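Local coordinates for protein beta-lactamase (Klebsiella pneumoniae, PDB 6KBY) that probably hydrolyses beta-lactam antibiotics to substituted beta-amino acids as a class C enzyme, and here holds adenosine monophosphate in its pocket, at residues T183-Q187 against L188-H192; I230-S234 against S235-R239; A333-P336 against A337-M340. All coordinates share one frame; numbering follows the deposited sequence.

Contact 1 of 3, residues T183-Q187 against L188-H192; sequences TLLPQ and LGMHH
Leu188 N donates to Leu184 O at 3.0 Å, the last regular i to i+4 bond where helix 176-187 ends; a second approach of the same N-H, to Leu185 O, is weak. One residue further on, Gly189 takes positive phi (72°) and the pattern changes. Met190 N donates to Leu185 O at 3.0 Å, the 6-to-1 bond, while Gly189 N donates to Pro186 O at 3.0 Å, the 5-to-2 bond. These two bonds back into the last turn, together with the left-handed backbone conformation of Gly189, define a Schellman motif.

The apolar contacts involve some of the same residues. Leu184 carries CG anti to its own N (chi1 -179°), which brings CD1 to 3.8 Å from Leu188 CD1, the two side chains meeting at a slant. Leu188 CG also lies 3.3 Å from Leu184 O, beside the backbone bond. A second apolar pair is Leu185 with Met190: Leu185 CD2 rests 4.1 Å from Met190 SD, and the methyl CE follows beyond the bend at chi3 (71°). Met256 and Leu260 of helix 255-262 continue the leucine packing, and Phe76 of helix 72-86 touches both Leu185 and Met190.

Chemically, the carbonyls of Leu184, Leu185 and Pro186 each accept a backbone N-H at the helix end, and Leu188 O takes the side chain of Arg239, while the buried Leu184, Leu185, Leu188 and Met190 join the turn to helices 72-86, 234-244 and 255-262.

Contact 2 of 3, residues I230-S234 against S235-R239; sequences IKTTS and SDLLR
Thr233 and Asp236 meet where the chain passes from strand 231-232 into helix 234-244, with CA atoms 5.3 Å apart. Thr233 O accepts from Leu237 N at 3.0 Å (N-H...O 165°), and Ser234 O accepts from Leu238 N at 2.8 Å, starting the helical series. Thr233 occupies the N-cap position: its OG1 takes the N-H of Asp236 at 3.0 Å, also at 165°. The torsion that sets this bond places OG1 between the backbone N and carbonyl carbon (chi1 66°).

A water ties the same hydroxyl, at 2.7 Å, to Asp236 OD1, to which it donates. The other carboxylate oxygen, OD2, is hydrogen-bonded to Ser193 OG and His192 N, so the aspartate is held from both oxygens. Thr232 lies one residue earlier; its CG2 presses on Leu237 CD1 at 3.5 Å, tighter than usual van der Waals contact, while its OG1 is hydrogen-bonded to Ser193 OG.

Around this helix start, strand 231-232 runs between strands 67-68 and 193-194 in a small antiparallel sheet. Leu237 packs on Leu72 and Phe76 of helix 72-86 and on Val343 and Leu345 of strand 340-346, and Ser234 touches Ile47 of strand 44-50.

Contact 3 of 3, residues A333-P336 against A337-M340; sequences AFVP and AKKM
Lys339 and Met340 both face Val335 across the hairpin, a G1 beta bulge, and Lys339 does so with left-handed backbone angles (phi and psi both 45°) although it is not a glycine. Within the bulge, Val335 N donates to Met340 O at 2.9 Å (N-H...O 166°), a bond of this antiparallel hydrogen-bonded pair. The same oxygen receives a CA-H...O contact from Phe334 CA at 3.3 Å.

Two i to i+3 bonds shape the turn: Lys338 N donates to Val335 O at 3.0 Å, and Lys339 N donates to Pro336 O, also at 3.0 Å.

Val335 CG1 lies 3.9 Å from Lys338 CG, the two side chains running alongside each other. Lys339 bends at chi2, laying CD 3.4 Å from Pro336 O; its NZ goes on to a hydrogen bond with Met245 O. Val335 CB and Met340 CG, on one sheet face, are 4.2 Å apart.

The turn links neighbouring strands 328-335 and 340-346 of the large sheet. Val335 touches Trp318 of strand 317-325, whereas Phe334 packs on Val241 and Asn244 of helix 234-244 and meets Trp279 edge-to-face.

Overall arrangement
Contacts 1 and 2 touch directly, their centres about 10 Å apart. Leu188 O and Arg239 NE lie 2.7 Å from each other, and Asp236 adds a second polar link to the 188-192 segment. The loop leaving helix 176-187 is thus joined to the first two turns of helix 234-244. Contact 3 stands apart, about 17 Å from contact 2 and about 22 Å from contact 1, centre to centre; helix 234-244 runs from contact 2 toward it, and the nearest atoms of contacts 2 and 3 are about 7 Å apart. Contact 2 lies nearest the annotated site: the Leu237 side chain is about 11 Å from that of Ser71, the covalent AMP site, and about 12 Å from bound AMP. Contacts 1 and 3 lie away from it.

Contact 1 of 3, residues T183-Q187 against L188-H192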
ATOM      1  N   THR A 183      -0.158   5.879  17.203  1.00 10.01           N
ATOM      2  CA  THR A 183       1.268   5.558  17.220  1.00 11.02           C
ATOM      3  C   THR A 183       1.929   5.715  15.855  1.00 10.48           C
ATOM      4  O   THR A 183       2.837   6.537  15.705  1.00 11.95           O
ATOM      5  CB  THR A 183       1.530   4.161  17.803  1.00 13.26           C
ATOM      6  OG1 THR A 183       1.142   4.150  19.181  1.00 15.54           O
ATOM      7  CG2 THR A 183       3.015   3.814  17.705  1.00 14.79           C
ATOM      8  N   LEU A 184       1.493   4.962  14.844  1.00  9.56           N
ATOM      9  CA  LEU A 184       2.284   4.844  13.621  1.00  9.22           C
ATOM     10  C   LEU A 184       2.266   6.128  12.800  1.00  8.77           C
ATOM     11  O   LEU A 184       3.322   6.701  12.503  1.00  9.28           O
ATOM     12  CB  LEU A 184       1.816   3.655  12.787  1.00  9.69           C
ATOM     13  CG  LEU A 184       2.632   3.483  11.502  1.00 11.44           C
ATOM     14  CD1 LEU A 184       4.096   3.210  11.799  1.00 17.00           C
ATOM     15  CD2 LEU A 184       2.055   2.403  10.604  1.00 13.96           C
ATOM     16  N   LEU A 185       1.080   6.583  12.396  1.00  8.68           N
ATOM     17  CA  LEU A 185       1.023   7.793  11.582  1.00  8.52           C
ATOM     18  C   LEU A 185       1.614   9.003  12.292  1.00  8.90           C
ATOM     19  O   LEU A 185       2.366   9.754  11.646  1.00  9.66           O
ATOM     20  CB  LEU A 185      -0.402   8.040  11.060  1.00  8.75           C
ATOM     21  CG  LEU A 185      -0.979   6.927  10.178  1.00  9.15           C
ATOM     22  CD1 LEU A 185      -2.449   7.171   9.904  1.00  8.49           C
ATOM     23  CD2 LEU A 185      -0.197   6.799   8.874  1.00  9.94           C
ATOM     24  N   PRO A 186       1.346   9.249  13.582  1.00  9.51           N
ATOM     25  CA  PRO A 186       2.021  10.376  14.245  1.00 11.28           C
ATOM     26  C   PRO A 186       3.536  10.267  14.244  1.00 10.77           C
ATOM     27  O   PRO A 186       4.215  11.268  13.989  1.00 12.38           O
ATOM     28  CB  PRO A 186       1.425  10.357  15.660  1.00 12.19           C
ATOM     29  CG  PRO A 186       0.072   9.762  15.472  1.00 10.70           C
ATOM     30  CD  PRO A 186       0.265   8.699  14.421  1.00 10.33           C
ATOM     31  N   GLN A 187       4.087   9.081  14.514  1.00 11.13           N
ATOM     32  CA  GLN A 187       5.542   8.923  14.524  1.00 12.14           C
ATOM     33  C   GLN A 187       6.145   9.129  13.139  1.00 11.46           C
ATOM     34  O   GLN A 187       7.309   9.541  13.024  1.00 12.55           O
ATOM     35  CB  GLN A 187       5.938   7.550  15.073  1.00 13.33           C
ATOM     36  CG  GLN A 187       5.831   7.397  16.586  1.00 17.06           C
ATOM     37  CD  GLN A 187       6.599   6.186  17.096  1.00 21.23           C
ATOM     38  OE1 GLN A 187       7.664   5.846  16.575  1.00 25.01           O
ATOM     39  NE2 GLN A 187       6.064   5.529  18.117  1.00 24.84           N
ATOM     40  N   LEU A 188       5.384   8.842  12.082  1.00 10.76           N
ATOM     41  CA  LEU A 188       5.832   9.106  10.722  1.00 10.97           C
ATOM     42  C   LEU A 188       5.608  10.549  10.295  1.00 11.05           C
ATOM     43  O   LEU A 188       5.981  10.913   9.176  1.00 11.86           O
ATOM     44  CB  LEU A 188       5.124   8.165   9.746  1.00 10.83           C
ATOM     45  CG  LEU A 188       5.410   6.675   9.938  1.00 11.34           C
ATOM     46  CD1 LEU A 188       4.483   5.844   9.074  1.00 12.92           C
ATOM     47  CD2 LEU A 188       6.861   6.364   9.616  1.00 13.13           C
ATOM     48  N   GLY A 189       5.012  11.380  11.149  1.00 11.02           N
ATOM     49  CA  GLY A 189       4.739  12.748  10.765  1.00 11.73           C
ATOM     50  C   GLY A 189       3.634  12.892   9.749  1.00 10.42           C
ATOM     51  O   GLY A 189       3.576  13.902   9.045  1.00 11.73           O
ATOM     52  N   MET A 190       2.747  11.903   9.652  1.00  9.06           N
ATOM     53  CA  MET A 190       1.675  11.903   8.662  1.00  9.15           C
ATOM     54  C   MET A 190       0.396  12.365   9.352  1.00  8.87           C
ATOM     55  O   MET A 190      -0.446  11.574   9.778  1.00  9.88           O
ATOM     56  CB  MET A 190       1.553  10.520   8.028  1.00  9.39           C
ATOM     57  CG  MET A 190       2.795  10.143   7.227  1.00  8.84           C
ATOM     58  SD  MET A 190       2.813   8.435   6.681  1.00  9.04           S
ATOM     59  CE  MET A 190       1.540   8.473   5.419  1.00  9.07           C
ATOM     60  N   HIS A 191       0.268  13.685   9.472  1.00  9.55           N
ATOM     61  CA  HIS A 191      -0.797  14.292  10.258  1.00 10.46           C
ATOM     62  C   HIS A 191      -2.097  14.450   9.491  1.00 10.95           C
ATOM     63  O   HIS A 191      -3.120  14.772  10.104  1.00 13.23           O
ATOM     64  CB  HIS A 191      -0.336  15.640  10.819  1.00 12.10           C
ATOM     65  CG  HIS A 191       0.923  15.550  11.623  1.00 11.75           C
ATOM     66  ND1 HIS A 191       1.010  14.813  12.783  1.00 13.47           N
ATOM     67  CD2 HIS A 191       2.149  16.086  11.424  1.00 14.51           C
ATOM     68  CE1 HIS A 191       2.234  14.906  13.270  1.00 13.77           C
ATOM     69  NE2 HIS A 191       2.946  15.673  12.464  1.00 14.23           N
ATOM     70  N   HIS A 192      -2.089  14.215   8.185  1.00  9.87           N
ATOM     71  CA  HIS A 192      -3.292  14.271   7.364  1.00  9.74           C
ATOM     72  C   HIS A 192      -3.550  12.929   6.696  1.00  8.45           C
ATOM     73  O   HIS A 192      -3.876  12.831   5.510  1.00  9.93           O
ATOM     74  CB  HIS A 192      -3.241  15.463   6.417  1.00 12.98           C
ATOM     75  CG  HIS A 192      -3.116  16.760   7.152  1.00 13.29           C
ATOM     76  ND1 HIS A 192      -1.897  17.297   7.511  1.00 16.73           N
ATOM     77  CD2 HIS A 192      -4.058  17.584   7.670  1.00 17.87           C
ATOM     78  CE1 HIS A 192      -2.095  18.420   8.179  1.00 17.99           C
ATOM     79  NE2 HIS A 192      -3.396  18.616   8.292  1.00 17.77           N
TER

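Contact 2 of 3, residues I230-S234 against S235-R239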
ATOM      1  N   ILE A 230      -7.083   3.403   4.642  1.00  7.41           N
ATOM      2  CA  ILE A 230      -6.400   4.693   4.756  1.00  7.78           C
ATOM      3  C   ILE A 230      -6.970   5.714   3.775  1.00  7.05           C
ATOM      4  O   ILE A 230      -7.163   5.420   2.585  1.00  7.50           O
ATOM      5  CB  ILE A 230      -4.884   4.525   4.559  1.00  7.05           C
ATOM      6  CG1 ILE A 230      -4.271   3.701   5.700  1.00  8.65           C
ATOM      7  CG2 ILE A 230      -4.200   5.879   4.418  1.00  8.55           C
ATOM      8  CD1 ILE A 230      -4.103   4.453   7.012  1.00  9.88           C
ATOM      9  N   LYS A 231      -7.197   6.935   4.273  1.00  7.32           N
ATOM     10  CA  LYS A 231      -7.414   8.128   3.463  1.00  7.49           C
ATOM     11  C   LYS A 231      -6.274   9.087   3.776  1.00  7.39           C
ATOM     12  O   LYS A 231      -5.937   9.280   4.948  1.00  8.38           O
ATOM     13  CB  LYS A 231      -8.750   8.798   3.816  1.00  7.92           C
ATOM     14  CG  LYS A 231      -9.994   7.955   3.546  1.00 12.93           C
ATOM     15  CD  LYS A 231     -10.330   7.077   4.764  1.00 13.88           C
ATOM     16  CE  LYS A 231     -11.300   5.974   4.458  1.00 18.13           C
ATOM     17  NZ  LYS A 231     -11.468   5.272   5.737  1.00 11.74           N
ATOM     18  N   THR A 232      -5.675   9.682   2.743  1.00  7.36           N
ATOM     19  CA  THR A 232      -4.443  10.435   2.951  1.00  7.21           C
ATOM     20  C   THR A 232      -4.222  11.394   1.784  1.00  7.01           C
ATOM     21  O   THR A 232      -4.911  11.336   0.763  1.00  7.52           O
ATOM     22  CB  THR A 232      -3.267   9.471   3.141  1.00  7.80           C
ATOM     23  OG1 THR A 232      -2.077  10.201   3.436  1.00  8.15           O
ATOM     24  CG2 THR A 232      -3.051   8.640   1.896  1.00  8.94           C
ATOM     25  N   THR A 233      -3.255  12.287   1.960  1.00  7.48           N
ATOM     26  CA  THR A 233      -2.857  13.224   0.919  1.00  7.85           C
ATOM     27  C   THR A 233      -1.624  12.702   0.191  1.00  7.41           C
ATOM     28  O   THR A 233      -0.858  11.887   0.715  1.00  7.20           O
ATOM     29  CB  THR A 233      -2.524  14.602   1.500  1.00  8.60           C
ATOM     30  OG1 THR A 233      -1.353  14.483   2.313  1.00  8.37           O
ATOM     31  CG2 THR A 233      -3.683  15.156   2.325  1.00  9.06           C
ATOM     32  N   SER A 234      -1.420  13.210  -1.024  1.00  7.73           N
ATOM     33  CA  SER A 234      -0.205  12.854  -1.746  1.00  7.58           C
ATOM     34  C   SER A 234       1.041  13.334  -1.011  1.00  7.65           C
ATOM     35  O   SER A 234       2.080  12.668  -1.052  1.00  7.81           O
ATOM     36  CB  SER A 234      -0.248  13.421  -3.161  1.00  7.92           C
ATOM     37  OG  SER A 234      -0.266  14.834  -3.128  1.00  8.56           O
ATOM     38  N   SER A 235       0.953  14.468  -0.310  1.00  7.88           N
ATOM     39  CA  SER A 235       2.105  14.961   0.441  1.00  8.44           C
ATOM     40  C   SER A 235       2.457  14.042   1.603  1.00  6.86           C
ATOM     41  O   SER A 235       3.639  13.775   1.853  1.00  7.54           O
ATOM     42  CB  SER A 235       1.828  16.378   0.931  1.00  9.08           C
ATOM     43  OG  SER A 235       1.756  17.279  -0.162  1.00 12.70           O
ATOM     44  N   ASP A 236       1.451  13.561   2.337  1.00  7.42           N
ATOM     45  CA  ASP A 236       1.737  12.607   3.407  1.00  7.54           C
ATOM     46  C   ASP A 236       2.332  11.321   2.852  1.00  7.37           C
ATOM     47  O   ASP A 236       3.257  10.753   3.442  1.00  7.35           O
ATOM     48  CB  ASP A 236       0.480  12.289   4.218  1.00  8.25           C
ATOM     49  CG  ASP A 236       0.302  13.200   5.422  1.00  8.04           C
ATOM     50  OD1 ASP A 236       0.900  14.300   5.458  1.00 10.55           O
ATOM     51  OD2 ASP A 236      -0.467  12.817   6.334  1.00  9.53           O
ATOM     52  N   LEU A 237       1.800  10.829   1.732  1.00  7.71           N
ATOM     53  CA  LEU A 237       2.371   9.616   1.159  1.00  7.76           C
ATOM     54  C   LEU A 237       3.766   9.847   0.608  1.00  7.39           C
ATOM     55  O   LEU A 237       4.596   8.936   0.647  1.00  7.52           O
ATOM     56  CB  LEU A 237       1.462   9.029   0.089  1.00  7.51           C
ATOM     57  CG  LEU A 237       0.239   8.299   0.629  1.00  8.24           C
ATOM     58  CD1 LEU A 237      -0.653   7.866  -0.527  1.00  8.36           C
ATOM     59  CD2 LEU A 237       0.629   7.096   1.488  1.00  8.62           C
ATOM     60  N   LEU A 238       4.056  11.044   0.097  1.00  7.00           N
ATOM     61  CA  LEU A 238       5.428  11.298  -0.325  1.00  7.25           C
ATOM     62  C   LEU A 238       6.370  11.285   0.871  1.00  6.97           C
ATOM     63  O   LEU A 238       7.502  10.797   0.773  1.00  7.63           O
ATOM     64  CB  LEU A 238       5.534  12.606  -1.105  1.00  8.53           C
ATOM     65  CG  LEU A 238       6.839  12.776  -1.893  1.00  8.97           C
ATOM     66  CD1 LEU A 238       6.948  11.738  -3.008  1.00  9.86           C
ATOM     67  CD2 LEU A 238       6.956  14.185  -2.450  1.00  9.46           C
ATOM     68  N   ARG A 239       5.919  11.805   2.015  1.00  7.13           N
ATOM     69  CA  ARG A 239       6.721  11.700   3.230  1.00  8.06           C
ATOM     70  C   ARG A 239       6.958  10.237   3.601  1.00  7.44           C
ATOM     71  O   ARG A 239       8.071   9.849   3.971  1.00  7.59           O
ATOM     72  CB  ARG A 239       6.034  12.447   4.372  1.00  9.33           C
ATOM     73  CG  ARG A 239       6.842  12.450   5.649  1.00 11.09           C
ATOM     74  CD  ARG A 239       6.249  13.326   6.746  1.00 11.78           C
ATOM     75  NE  ARG A 239       6.987  13.108   7.984  1.00 12.34           N
ATOM     76  CZ  ARG A 239       8.095  13.761   8.317  1.00 12.22           C
ATOM     77  NH1 ARG A 239       8.590  14.697   7.515  1.00 14.59           N
ATOM     78  NH2 ARG A 239       8.713  13.477   9.456  1.00 16.20           N
TER
HETATM   79  O   HOH W   1      -0.640  16.500   3.975  1.00 17.77           O

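Contact 3 of 3, residues A333-P336 against A337-M340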
ATOM      1  N   ALA A 333       5.503   3.948  -6.228  1.00  6.84           N
ATOM      2  CA  ALA A 333       6.728   3.245  -6.591  1.00  7.00           C
ATOM      3  C   ALA A 333       7.927   4.073  -6.157  1.00  6.28           C
ATOM      4  O   ALA A 333       7.892   5.306  -6.212  1.00  6.91           O
ATOM      5  CB  ALA A 333       6.811   2.988  -8.100  1.00  8.85           C
ATOM      6  N   PHE A 334       8.995   3.396  -5.738  1.00  6.38           N
ATOM      7  CA  PHE A 334      10.219   4.101  -5.398  1.00  6.42           C
ATOM      8  C   PHE A 334      11.424   3.197  -5.616  1.00  6.25           C
ATOM      9  O   PHE A 334      11.324   1.970  -5.525  1.00  6.85           O
ATOM     10  CB  PHE A 334      10.179   4.720  -3.989  1.00  6.90           C
ATOM     11  CG  PHE A 334       9.977   3.730  -2.860  1.00  7.47           C
ATOM     12  CD1 PHE A 334       8.710   3.275  -2.519  1.00  7.72           C
ATOM     13  CD2 PHE A 334      11.054   3.290  -2.108  1.00  7.02           C
ATOM     14  CE1 PHE A 334       8.532   2.392  -1.464  1.00  8.52           C
ATOM     15  CE2 PHE A 334      10.884   2.409  -1.054  1.00  8.15           C
ATOM     16  CZ  PHE A 334       9.622   1.958  -0.735  1.00  8.52           C
ATOM     17  N   VAL A 335      12.551   3.827  -5.913  1.00  6.63           N
ATOM     18  CA  VAL A 335      13.815   3.145  -6.151  1.00  6.97           C
ATOM     19  C   VAL A 335      14.832   3.714  -5.176  1.00  6.45           C
ATOM     20  O   VAL A 335      15.369   4.803  -5.389  1.00  6.80           O
ATOM     21  CB  VAL A 335      14.284   3.332  -7.606  1.00  7.58           C
ATOM     22  CG1 VAL A 335      15.614   2.634  -7.827  1.00  8.13           C
ATOM     23  CG2 VAL A 335      13.236   2.831  -8.593  1.00  8.31           C
ATOM     24  N   PRO A 336      15.116   3.008  -4.077  1.00  6.74           N
ATOM     25  CA  PRO A 336      15.978   3.616  -3.043  1.00  7.85           C
ATOM     26  C   PRO A 336      17.357   4.019  -3.546  1.00  7.63           C
ATOM     27  O   PRO A 336      17.876   5.067  -3.141  1.00  8.22           O
ATOM     28  CB  PRO A 336      16.018   2.546  -1.944  1.00  8.35           C
ATOM     29  CG  PRO A 336      14.718   1.786  -2.127  1.00  8.00           C
ATOM     30  CD  PRO A 336      14.512   1.741  -3.625  1.00  7.37           C
ATOM     31  N   ALA A 337      17.942   3.247  -4.466  1.00  7.39           N
ATOM     32  CA  ALA A 337      19.275   3.574  -4.971  1.00  7.29           C
ATOM     33  C   ALA A 337      19.307   4.927  -5.657  1.00  7.37           C
ATOM     34  O   ALA A 337      20.360   5.579  -5.700  1.00  8.74           O
ATOM     35  CB  ALA A 337      19.725   2.512  -5.967  1.00  9.31           C
ATOM     36  N   LYS A 338      18.185   5.357  -6.219  1.00  7.35           N
ATOM     37  CA  LYS A 338      18.102   6.623  -6.921  1.00  7.46           C
ATOM     38  C   LYS A 338      17.409   7.699  -6.098  1.00  7.98           C
ATOM     39  O   LYS A 338      17.267   8.827  -6.578  1.00  8.26           O
ATOM     40  CB  LYS A 338      17.389   6.428  -8.262  1.00  9.04           C
ATOM     41  CG  LYS A 338      18.064   5.410  -9.178  1.00  9.37           C
ATOM     42  CD  LYS A 338      19.537   5.726  -9.408  1.00  9.71           C
ATOM     43  CE  LYS A 338      20.163   4.725 -10.362  1.00 11.12           C
ATOM     44  NZ  LYS A 338      21.639   4.907 -10.469  1.00 12.04           N
ATOM     45  N   LYS A 339      17.004   7.383  -4.871  1.00  8.13           N
ATOM     46  CA  LYS A 339      16.243   8.291  -4.016  1.00  8.22           C
ATOM     47  C   LYS A 339      15.130   8.972  -4.803  1.00  7.90           C
ATOM     48  O   LYS A 339      14.904  10.183  -4.724  1.00 10.09           O
ATOM     49  CB  LYS A 339      17.137   9.292  -3.287  1.00 11.14           C
ATOM     50  CG  LYS A 339      18.266   8.659  -2.486  1.00 10.79           C
ATOM     51  CD  LYS A 339      17.799   7.877  -1.263  1.00 10.54           C
ATOM     52  CE  LYS A 339      19.010   7.308  -0.532  1.00 13.47           C
ATOM     53  NZ  LYS A 339      18.677   6.708   0.787  1.00 14.46           N
ATOM     54  N   MET A 340      14.432   8.177  -5.595  1.00  7.30           N
ATOM     55  CA  MET A 340      13.340   8.714  -6.377  1.00  8.25           C
ATOM     56  C   MET A 340      12.080   7.920  -6.094  1.00  6.33           C
ATOM     57  O   MET A 340      12.125   6.710  -5.843  1.00  7.50           O
ATOM     58  CB  MET A 340      13.653   8.760  -7.857  1.00 13.76           C
ATOM     59  CG  MET A 340      13.801   7.437  -8.497  1.00 11.86           C
ATOM     60  SD  MET A 340      14.199   7.638 -10.237  1.00 17.27           S
ATOM     61  CE  MET A 340      15.476   8.876 -10.230  1.00 27.00           C
TER